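Local coordinates for protein acyl-CoA dehydrogenase (Thermus thermophilus, PDB 2Z1Q) that probably oxidises saturated acyl-CoA thioesters to their 2,3-dehydroacyl-CoA products, using bound FAD as the redox cofactor, at residues B[405-413]-B[476-487]; B[460-468]-B[525-533]. One frame throughout, in Å; residues are numbered along the deposited sequence.

Contact 1 of 2, residues B[405-413]-B[476-487]; sequences RLLIPGMLL and QEVLGAVADILI. With FAD (flavin-adenine dinucleotide), chain D.
Both nitrogens on one side of the Arg-405 guanidinium converge on a single oxygen, OD1 of Asp-484, while two turns earlier on the same helix as the aspartate Gln-476 holds the adenine of FAD. The contact belongs to the helical C-terminal part of the acyl-CoA dehydrogenase fold, where the end of helix 401-407 and a type I turn from Leu-407 to Gly-410 lie against the first three turns of helix 476-502. Arg-405 NE stands 3.0 Å from Asp-484 OD1, with NH1 beside it. The two N-H groups share one oxygen, and both bonds are bent (142° at NE); OD1 is met on its syn side, and the guanidinium and carboxylate planes stand 66° apart. An extended chain from CG to NE carries the group across Gly-480, and NH1 also pairs with Glu-360. A leucine in its place would probably leave Asp-484 and Glu-360 without the positive charge they share.

Beyond the salt bridge the interface is largely apolar. Pro-409 wedges its ring between Leu-479 and Ala-483, CG lying 3.7 Å from Ala-483 CB. Ile-408 CG2 lies 3.6 Å from Leu-486 CD1, the side chains sliding past each other in opposite directions, while Ile-408 CD1 meets Ile-487, the two chains crossing at about a right angle. Leu-413 reaches back to Leu-479 CD2.

At the cofactor end, Gln-476 OE1 accepts a hydrogen bond from Leu-301 N of the second subunit, which leaves the amide nitrogen turned to the adenine. Leu-406 CD2 packs 3.3 Å from Gln-476 NE2, which donates to FAD N1A at 2.6 Å.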
loop_
_atom_site.group_PDB
_atom_site.type_symbol
_atom_site.label_atom_id
_atom_site.label_comp_id
_atom_site.label_asym_id
_atom_site.label_seq_id
_atom_site.Cartn_x
_atom_site.Cartn_y
_atom_site.Cartn_z
ATOM N N ARG B 405 -12.689 -12.124 5.911
ATOM C CA ARG B 405 -12.320 -13.242 5.051
ATOM C C ARG B 405 -12.708 -14.573 5.702
ATOM O O ARG B 405 -13.030 -15.534 5.006
ATOM C CB ARG B 405 -10.818 -13.240 4.736
ATOM C CG ARG B 405 -10.399 -12.327 3.576
ATOM C CD ARG B 405 -8.941 -12.540 3.178
ATOM N NE ARG B 405 -8.644 -11.896 1.898
ATOM C CZ ARG B 405 -8.459 -10.586 1.737
ATOM N NH1 ARG B 405 -8.206 -10.104 0.517
ATOM N NH2 ARG B 405 -8.493 -9.755 2.774
ATOM N N LEU B 406 -12.663 -14.638 7.031
ATOM C CA LEU B 406 -13.028 -15.869 7.726
ATOM C C LEU B 406 -14.545 -16.067 7.748
ATOM O O LEU B 406 -15.028 -17.203 7.816
ATOM C CB LEU B 406 -12.494 -15.853 9.159
ATOM C CG LEU B 406 -11.110 -16.462 9.399
ATOM C CD1 LEU B 406 -10.166 -16.083 8.284
ATOM C CD2 LEU B 406 -10.576 -15.990 10.741
ATOM N N LEU B 407 -15.285 -14.961 7.677
ATOM C CA LEU B 407 -16.744 -15.009 7.703
ATOM C C LEU B 407 -17.390 -15.384 6.369
ATOM O O LEU B 407 -18.384 -16.106 6.339
ATOM C CB LEU B 407 -17.306 -13.659 8.169
ATOM C CG LEU B 407 -17.421 -13.345 9.669
ATOM C CD1 LEU B 407 -16.106 -13.626 10.378
ATOM C CD2 LEU B 407 -17.821 -11.885 9.845
ATOM N N ILE B 408 -16.830 -14.889 5.273
ATOM C CA ILE B 408 -17.377 -15.161 3.950
ATOM C C ILE B 408 -17.583 -16.654 3.668
ATOM O O ILE B 408 -18.674 -17.070 3.280
ATOM C CB ILE B 408 -16.485 -14.510 2.861
ATOM C CG1 ILE B 408 -16.517 -12.986 3.036
ATOM C CG2 ILE B 408 -16.959 -14.908 1.481
ATOM C CD1 ILE B 408 -15.485 -12.219 2.234
ATOM N N PRO B 409 -16.542 -17.480 3.864
ATOM C CA PRO B 409 -16.668 -18.919 3.619
ATOM C C PRO B 409 -17.692 -19.593 4.535
ATOM O O PRO B 409 -18.054 -20.754 4.326
ATOM C CB PRO B 409 -15.250 -19.434 3.865
ATOM C CG PRO B 409 -14.404 -18.262 3.470
ATOM C CD PRO B 409 -15.140 -17.123 4.125
ATOM N N GLY B 410 -18.148 -18.851 5.545
ATOM C CA GLY B 410 -19.117 -19.363 6.498
ATOM C C GLY B 410 -20.201 -20.251 5.918
ATOM O O GLY B 410 -20.270 -21.439 6.234
ATOM N N MET B 411 -21.053 -19.686 5.070
ATOM C CA MET B 411 -22.130 -20.465 4.471
ATOM C C MET B 411 -21.651 -21.683 3.687
ATOM O O MET B 411 -22.295 -22.735 3.718
ATOM C CB MET B 411 -22.994 -19.573 3.571
ATOM C CG MET B 411 -22.323 -18.277 3.141
ATOM S SD MET B 411 -21.008 -18.472 1.937
ATOM C CE MET B 411 -21.797 -17.747 0.494
ATOM N N LEU B 412 -20.525 -21.546 2.990
ATOM C CA LEU B 412 -19.973 -22.637 2.191
ATOM C C LEU B 412 -19.461 -23.758 3.097
ATOM O O LEU B 412 -19.132 -24.855 2.638
ATOM C CB LEU B 412 -18.841 -22.107 1.311
ATOM C CG LEU B 412 -18.731 -22.703 -0.094
ATOM C CD1 LEU B 412 -20.068 -22.567 -0.810
ATOM C CD2 LEU B 412 -17.638 -21.988 -0.871
ATOM N N LEU B 413 -19.406 -23.467 4.392
ATOM C CA LEU B 413 -18.944 -24.420 5.391
ATOM C C LEU B 413 -20.098 -24.982 6.215
ATOM O O LEU B 413 -19.924 -25.966 6.937
ATOM C CB LEU B 413 -17.934 -23.754 6.324
ATOM C CG LEU B 413 -16.652 -23.244 5.668
ATOM C CD1 LEU B 413 -15.926 -22.324 6.632
ATOM C CD2 LEU B 413 -15.773 -24.418 5.263
ATOM N N GLN B 476 -7.280 -21.120 8.592
ATOM C CA GLN B 476 -7.601 -19.793 8.087
ATOM C C GLN B 476 -7.032 -19.463 6.724
ATOM O O GLN B 476 -7.666 -18.717 5.969
ATOM C CB GLN B 476 -7.139 -18.737 9.080
ATOM C CG GLN B 476 -7.800 -18.853 10.419
ATOM C CD GLN B 476 -7.372 -17.752 11.355
ATOM O OE1 GLN B 476 -6.316 -17.144 11.171
ATOM N NE2 GLN B 476 -8.177 -17.499 12.377
ATOM N N GLU B 477 -5.836 -19.972 6.410
ATOM C CA GLU B 477 -5.245 -19.697 5.109
ATOM C C GLU B 477 -6.183 -20.310 4.076
ATOM O O GLU B 477 -6.573 -19.653 3.115
ATOM C CB GLU B 477 -3.830 -20.290 4.969
ATOM C CG GLU B 477 -2.760 -19.686 5.872
ATOM C CD GLU B 477 -2.646 -20.419 7.172
ATOM O OE1 GLU B 477 -1.505 -20.542 7.666
ATOM O OE2 GLU B 477 -3.693 -20.865 7.694
ATOM N N VAL B 478 -6.563 -21.565 4.290
ATOM C CA VAL B 478 -7.499 -22.216 3.382
ATOM C C VAL B 478 -8.789 -21.396 3.252
ATOM O O VAL B 478 -9.282 -21.184 2.147
ATOM C CB VAL B 478 -7.873 -23.615 3.888
ATOM C CG1 VAL B 478 -8.884 -24.247 2.941
ATOM C CG2 VAL B 478 -6.618 -24.480 4.020
ATOM N N LEU B 479 -9.352 -20.933 4.363
ATOM C CA LEU B 479 -10.584 -20.163 4.279
ATOM C C LEU B 479 -10.410 -18.870 3.499
ATOM O O LEU B 479 -11.305 -18.459 2.759
ATOM C CB LEU B 479 -11.127 -19.851 5.678
ATOM C CG LEU B 479 -11.559 -21.072 6.495
ATOM C CD1 LEU B 479 -12.338 -20.619 7.700
ATOM C CD2 LEU B 479 -12.419 -21.989 5.647
ATOM N N GLY B 480 -9.249 -18.242 3.673
ATOM C CA GLY B 480 -8.954 -16.997 2.990
ATOM C C GLY B 480 -8.885 -17.137 1.480
ATOM O O GLY B 480 -9.434 -16.306 0.746
ATOM N N ALA B 481 -8.185 -18.169 1.017
ATOM C CA ALA B 481 -8.075 -18.411 -0.414
ATOM C C ALA B 481 -9.507 -18.647 -0.934
ATOM O O ALA B 481 -9.878 -18.162 -1.993
ATOM C CB ALA B 481 -7.172 -19.634 -0.685
ATOM N N VAL B 482 -10.314 -19.376 -0.170
ATOM C CA VAL B 482 -11.700 -19.620 -0.581
ATOM C C VAL B 482 -12.486 -18.303 -0.664
ATOM O O VAL B 482 -13.210 -18.078 -1.632
ATOM C CB VAL B 482 -12.405 -20.599 0.393
ATOM C CG1 VAL B 482 -13.902 -20.628 0.123
ATOM C CG2 VAL B 482 -11.834 -21.991 0.213
ATOM N N ALA B 483 -12.328 -17.431 0.332
ATOM C CA ALA B 483 -13.015 -16.138 0.353
ATOM C C ALA B 483 -12.614 -15.250 -0.823
ATOM O O ALA B 483 -13.456 -14.578 -1.415
ATOM C CB ALA B 483 -12.748 -15.415 1.692
ATOM N N ASP B 484 -11.332 -15.256 -1.175
ATOM C CA ASP B 484 -10.849 -14.461 -2.299
ATOM C C ASP B 484 -11.472 -14.920 -3.626
ATOM O O ASP B 484 -11.666 -14.123 -4.541
ATOM C CB ASP B 484 -9.321 -14.505 -2.362
ATOM C CG ASP B 484 -8.678 -13.725 -1.226
ATOM O OD1 ASP B 484 -9.213 -12.644 -0.902
ATOM O OD2 ASP B 484 -7.657 -14.178 -0.656
ATOM N N ILE B 485 -11.806 -16.200 -3.722
ATOM C CA ILE B 485 -12.423 -16.695 -4.946
ATOM C C ILE B 485 -13.880 -16.225 -4.972
ATOM O O ILE B 485 -14.359 -15.728 -5.994
ATOM C CB ILE B 485 -12.329 -18.228 -5.015
ATOM C CG1 ILE B 485 -10.853 -18.627 -4.938
ATOM C CG2 ILE B 485 -12.943 -18.742 -6.316
ATOM C CD1 ILE B 485 -10.600 -20.102 -4.958
ATOM N N LEU B 486 -14.558 -16.340 -3.829
ATOM C CA LEU B 486 -15.951 -15.911 -3.710
ATOM C C LEU B 486 -16.068 -14.414 -3.996
ATOM O O LEU B 486 -17.021 -13.975 -4.649
ATOM C CB LEU B 486 -16.489 -16.236 -2.304
ATOM C CG LEU B 486 -16.612 -17.732 -1.991
ATOM C CD1 LEU B 486 -16.930 -17.941 -0.515
ATOM C CD2 LEU B 486 -17.695 -18.347 -2.867
ATOM N N ILE B 487 -15.087 -13.642 -3.524
ATOM C CA ILE B 487 -15.062 -12.195 -3.747
ATOM C C ILE B 487 -14.936 -11.855 -5.227
ATOM O O ILE B 487 -15.673 -11.011 -5.736
ATOM C CB ILE B 487 -13.874 -11.520 -3.009
ATOM C CG1 ILE B 487 -14.095 -11.633 -1.500
ATOM C CG2 ILE B 487 -13.702 -10.064 -3.492
ATOM C CD1 ILE B 487 -12.929 -11.213 -0.650
HETATM P PA FAD D . -5.576 -6.026 16.813
HETATM O O1A FAD D . -5.372 -4.703 16.279
HETATM O O2A FAD D . -6.053 -6.322 18.309
HETATM O O5B FAD D . -5.856 -7.159 15.769
HETATM C C5B FAD D . -4.635 -7.550 15.144
HETATM C C4B FAD D . -5.134 -8.721 14.329
HETATM O O4B FAD D . -6.455 -8.961 14.052
HETATM C C3B FAD D . -4.244 -9.336 13.156
HETATM O O3B FAD D . -3.208 -10.170 13.689
HETATM C C2B FAD D . -5.468 -10.089 12.492
HETATM O O2B FAD D . -5.150 -11.263 11.736
HETATM C C1B FAD D . -6.084 -10.275 13.849
HETATM N N9A FAD D . -7.090 -11.249 14.151
HETATM C C8A FAD D . -8.039 -11.015 15.104
HETATM N N7A FAD D . -8.802 -12.037 15.234
HETATM C C5A FAD D . -8.416 -12.992 14.362
HETATM C C6A FAD D . -8.868 -14.311 14.056
HETATM N N6A FAD D . -9.950 -14.833 14.734
HETATM N N1A FAD D . -8.207 -15.005 13.089
HETATM C C2A FAD D . -7.151 -14.505 12.454
HETATM N N3A FAD D . -6.713 -13.293 12.732
HETATM C C4A FAD D . -7.280 -12.499 13.655
HETATM N N1 FAD D . -14.437 1.393 17.970
HETATM C C2 FAD D . -15.699 1.625 18.393
HETATM O O2 FAD D . -16.208 0.825 19.161
HETATM N N3 FAD D . -16.415 2.714 18.017
HETATM C C4 FAD D . -15.904 3.674 17.171
HETATM O O4 FAD D . -16.544 4.643 16.845
HETATM C C4X FAD D . -14.515 3.490 16.683
HETATM N N5 FAD D . -13.904 4.381 15.884
HETATM C C5X FAD D . -12.616 4.209 15.489
HETATM C C6 FAD D . -11.945 5.198 14.685
HETATM C C7 FAD D . -10.598 5.015 14.329
HETATM C C7M FAD D . -9.894 6.076 13.505
HETATM C C8 FAD D . -9.892 3.842 14.745
HETATM C C8M FAD D . -8.439 3.612 14.392
HETATM C C9 FAD D . -10.528 2.884 15.505
HETATM C C9A FAD D . -11.891 3.043 15.900
HETATM N N10 FAD D . -12.507 2.067 16.714
HETATM C C10 FAD D . -13.805 2.252 17.146
HETATM C "C1'" FAD D . -11.692 0.939 17.084
HETATM C "C2'" FAD D . -11.941 -0.341 16.272
HETATM O "O2'" FAD D . -13.248 -0.846 16.499
HETATM C "C3'" FAD D . -10.862 -1.232 16.798
HETATM O "O3'" FAD D . -9.589 -0.607 16.466
HETATM C "C4'" FAD D . -10.821 -2.616 16.211
HETATM O "O4'" FAD D . -12.000 -3.382 16.471
HETATM C "C5'" FAD D . -9.600 -3.155 16.863
HETATM O "O5'" FAD D . -9.258 -4.390 16.480
HETATM P P FAD D . -7.798 -4.444 17.143
HETATM O O1P FAD D . -7.059 -3.242 16.677
HETATM O O2P FAD D . -7.897 -4.417 18.767
HETATM O O3P FAD D . -7.169 -5.823 16.532
#

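Contact 2 of 2, residues B[460-468]-B[525-533]; sequences VAGLAVQKY and ALSVLPRLV
Helix 445-468 meets the C-terminal part of helix 505-528 and the residues after it in the helical C-terminal part of the acyl-CoA dehydrogenase fold, with Leu-532, beyond the helix, as the main apolar plug. Its CD1 fits into the surface of helix 445-468 among Val-460, Leu-463 and Ala-464, lying 4.0 Å from Val-460 CG1 and equally far from Leu-463 CB. The other methyl, Leu-532 CD2, comes to the edge of the Tyr-468 ring near its plane, 3.7 Å from Tyr-468 CE1. With Leu-532 CG anti to the carbonyl carbon (chi1 -48°), both methyls face helix 445-468 and lie against Ala-464.

At the N-terminal end of 460-468, Val-460 turns both branches to the second segment. Its CG2 meets Leu-529 CD1 at 3.9 Å and also faces Ala-525, while CG1, anti to the backbone N (chi1 178°), leans toward Val-528 and Leu-532. Helix 476-502 packs on Val-460 and Val-528 as well, and Leu-463 and Leu-529 continue onto helix 535-547.

The polar side lies at the other end. Tyr-468 OH gives a weak hydrogen bond to Arg-531 O (3.4 Å); the hydroxyl, not the ring face, meets Arg-531. The charge of Arg-531 is paired with Glu-475 through NE. Lys-467 runs its aliphatic chain over the backbone, CD standing 3.3 Å from Leu-532 O.

With a weak hydrogen bond as polar link, the union rests mainly on branched methyls, and Arg-531 O, near the lysine amine, together with Glu-475 probably tempers the nearness of the two positive groups.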
loop_
_atom_site.group_PDB
_atom_site.type_symbol
_atom_site.label_atom_id
_atom_site.label_comp_id
_atom_site.label_asym_id
_atom_site.label_seq_id
_atom_site.Cartn_x
_atom_site.Cartn_y
_atom_site.Cartn_z
ATOM N N VAL B 460 -12.768 -26.454 -3.304
ATOM C CA VAL B 460 -11.799 -26.279 -2.239
ATOM C C VAL B 460 -12.462 -26.318 -0.873
ATOM O O VAL B 460 -11.973 -26.974 0.048
ATOM C CB VAL B 460 -11.062 -24.955 -2.384
ATOM C CG1 VAL B 460 -10.096 -24.775 -1.225
ATOM C CG2 VAL B 460 -10.334 -24.924 -3.710
ATOM N N ALA B 461 -13.580 -25.612 -0.753
ATOM C CA ALA B 461 -14.317 -25.553 0.500
ATOM C C ALA B 461 -14.724 -26.960 0.941
ATOM O O ALA B 461 -14.610 -27.313 2.125
ATOM C CB ALA B 461 -15.547 -24.676 0.329
ATOM N N GLY B 462 -15.193 -27.760 -0.017
ATOM C CA GLY B 462 -15.609 -29.117 0.292
ATOM C C GLY B 462 -14.460 -29.968 0.793
ATOM O O GLY B 462 -14.574 -30.627 1.826
ATOM N N LEU B 463 -13.345 -29.946 0.064
ATOM C CA LEU B 463 -12.162 -30.720 0.428
ATOM C C LEU B 463 -11.675 -30.329 1.815
ATOM O O LEU B 463 -11.169 -31.165 2.568
ATOM C CB LEU B 463 -11.054 -30.511 -0.609
ATOM C CG LEU B 463 -11.322 -31.115 -1.995
ATOM C CD1 LEU B 463 -10.281 -30.651 -2.994
ATOM C CD2 LEU B 463 -11.309 -32.634 -1.894
ATOM N N ALA B 464 -11.835 -29.054 2.158
ATOM C CA ALA B 464 -11.411 -28.573 3.462
ATOM C C ALA B 464 -12.285 -29.209 4.541
ATOM O O ALA B 464 -11.788 -29.646 5.577
ATOM C CB ALA B 464 -11.516 -27.063 3.519
ATOM N N VAL B 465 -13.589 -29.265 4.286
ATOM C CA VAL B 465 -14.517 -29.851 5.244
ATOM C C VAL B 465 -14.323 -31.361 5.377
ATOM O O VAL B 465 -14.278 -31.892 6.489
ATOM C CB VAL B 465 -15.992 -29.555 4.851
ATOM C CG1 VAL B 465 -16.946 -30.288 5.780
ATOM C CG2 VAL B 465 -16.256 -28.059 4.923
ATOM N N GLN B 466 -14.190 -32.049 4.245
ATOM C CA GLN B 466 -14.018 -33.500 4.262
ATOM C C GLN B 466 -12.611 -33.908 4.659
ATOM O O GLN B 466 -12.114 -34.957 4.241
ATOM C CB GLN B 466 -14.372 -34.102 2.892
ATOM C CG GLN B 466 -13.445 -33.687 1.758
ATOM C CD GLN B 466 -13.924 -34.164 0.395
ATOM O OE1 GLN B 466 -14.939 -33.688 -0.124
ATOM N NE2 GLN B 466 -13.194 -35.111 -0.192
ATOM N N LYS B 467 -11.967 -33.075 5.466
ATOM C CA LYS B 467 -10.621 -33.365 5.931
ATOM C C LYS B 467 -10.429 -32.912 7.364
ATOM O O LYS B 467 -9.959 -33.668 8.205
ATOM C CB LYS B 467 -9.579 -32.679 5.064
ATOM C CG LYS B 467 -8.161 -32.938 5.553
ATOM C CD LYS B 467 -7.129 -32.453 4.556
ATOM C CE LYS B 467 -5.735 -32.934 4.925
ATOM N NZ LYS B 467 -5.303 -32.422 6.250
ATOM N N TYR B 468 -10.788 -31.664 7.632
ATOM C CA TYR B 468 -10.636 -31.118 8.972
ATOM C C TYR B 468 -11.961 -31.086 9.720
ATOM O O TYR B 468 -11.985 -30.954 10.940
ATOM C CB TYR B 468 -10.041 -29.707 8.909
ATOM C CG TYR B 468 -8.629 -29.650 8.363
ATOM C CD1 TYR B 468 -8.379 -29.509 6.996
ATOM C CD2 TYR B 468 -7.540 -29.752 9.223
ATOM C CE1 TYR B 468 -7.078 -29.469 6.504
ATOM C CE2 TYR B 468 -6.233 -29.716 8.739
ATOM C CZ TYR B 468 -6.007 -29.576 7.384
ATOM O OH TYR B 468 -4.709 -29.564 6.925
ATOM N N ALA B 525 -6.127 -21.140 -5.296
ATOM C CA ALA B 525 -6.599 -22.508 -5.074
ATOM C C ALA B 525 -5.396 -23.442 -4.992
ATOM O O ALA B 525 -5.300 -24.288 -4.101
ATOM C CB ALA B 525 -7.550 -22.947 -6.215
ATOM N N LEU B 526 -4.458 -23.275 -5.914
ATOM C CA LEU B 526 -3.278 -24.125 -5.924
ATOM C C LEU B 526 -2.303 -23.862 -4.786
ATOM O O LEU B 526 -1.414 -24.677 -4.534
ATOM C CB LEU B 526 -2.547 -23.994 -7.261
ATOM C CG LEU B 526 -3.346 -24.474 -8.471
ATOM C CD1 LEU B 526 -2.623 -24.082 -9.756
ATOM C CD2 LEU B 526 -3.544 -25.981 -8.379
ATOM N N SER B 527 -2.458 -22.736 -4.097
ATOM C CA SER B 527 -1.555 -22.415 -3.002
ATOM C C SER B 527 -2.052 -22.994 -1.681
ATOM O O SER B 527 -1.317 -23.014 -0.693
ATOM C CB SER B 527 -1.379 -20.895 -2.872
ATOM O OG SER B 527 -2.565 -20.273 -2.409
ATOM N N VAL B 528 -3.297 -23.467 -1.667
ATOM C CA VAL B 528 -3.861 -24.058 -0.453
ATOM C C VAL B 528 -4.354 -25.483 -0.644
ATOM O O VAL B 528 -4.807 -26.119 0.306
ATOM C CB VAL B 528 -5.029 -23.203 0.122
ATOM C CG1 VAL B 528 -4.523 -21.822 0.500
ATOM C CG2 VAL B 528 -6.171 -23.112 -0.885
ATOM N N LEU B 529 -4.263 -25.996 -1.863
ATOM C CA LEU B 529 -4.719 -27.350 -2.148
ATOM C C LEU B 529 -3.780 -28.440 -1.612
ATOM O O LEU B 529 -4.237 -29.439 -1.052
ATOM C CB LEU B 529 -4.942 -27.502 -3.653
ATOM C CG LEU B 529 -6.384 -27.770 -4.111
ATOM C CD1 LEU B 529 -7.411 -27.398 -3.044
ATOM C CD2 LEU B 529 -6.620 -26.985 -5.377
ATOM N N PRO B 530 -2.462 -28.260 -1.775
ATOM C CA PRO B 530 -1.498 -29.251 -1.281
ATOM C C PRO B 530 -1.713 -29.494 0.216
ATOM O O PRO B 530 -1.227 -30.489 0.775
ATOM C CB PRO B 530 -0.148 -28.589 -1.569
ATOM C CG PRO B 530 -0.430 -27.754 -2.789
ATOM C CD PRO B 530 -1.779 -27.157 -2.479
ATOM N N ARG B 531 -2.454 -28.590 0.860
ATOM C CA ARG B 531 -2.740 -28.684 2.291
ATOM C C ARG B 531 -3.917 -29.621 2.570
ATOM O O ARG B 531 -4.056 -30.154 3.685
ATOM C CB ARG B 531 -3.054 -27.293 2.858
ATOM C CG ARG B 531 -3.406 -27.257 4.343
ATOM C CD ARG B 531 -2.189 -27.445 5.239
ATOM N NE ARG B 531 -2.523 -27.171 6.634
ATOM C CZ ARG B 531 -1.635 -26.995 7.614
ATOM N NH1 ARG B 531 -0.328 -27.068 7.363
ATOM N NH2 ARG B 531 -2.049 -26.723 8.846
ATOM N N LEU B 532 -4.749 -29.827 1.550
ATOM C CA LEU B 532 -5.938 -30.667 1.648
ATOM C C LEU B 532 -5.793 -32.042 0.980
ATOM O O LEU B 532 -6.422 -33.007 1.402
ATOM C CB LEU B 532 -7.126 -29.935 1.022
ATOM C CG LEU B 532 -7.294 -28.481 1.472
ATOM C CD1 LEU B 532 -8.490 -27.842 0.784
ATOM C CD2 LEU B 532 -7.468 -28.448 2.975
ATOM N N VAL B 533 -4.976 -32.118 -0.065
ATOM C CA VAL B 533 -4.786 -33.381 -0.783
ATOM C C VAL B 533 -3.321 -33.719 -1.039
ATOM O O VAL B 533 -2.469 -32.831 -1.092
ATOM C CB VAL B 533 -5.521 -33.362 -2.151
ATOM C CG1 VAL B 533 -7.024 -33.467 -1.940
ATOM C CG2 VAL B 533 -5.189 -32.083 -2.909
#

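From the N terminus, the chain passes 405-413 first, then 460-468 on helix 445-468, then 476-487 at the start of helix 476-502, and last 525-533, from the last part of helix 505-528 into the residues after it. Contact 1 closes a loop of 62 residues, which includes an unmodelled portion; contact 2 closes one of 56. Since the segments alternate, the two loops cross rather than nest. The contacts touch directly: Val-482 CG2 lies 3.6 Å from Val-460 CG1, and Leu-412 CD2 is equally close to Ala-461 CB. Helix 445-468 is therefore joined to both partners of contact 1, linking the FAD-binding end with the more peripheral helices, and both contacts border the second subunit.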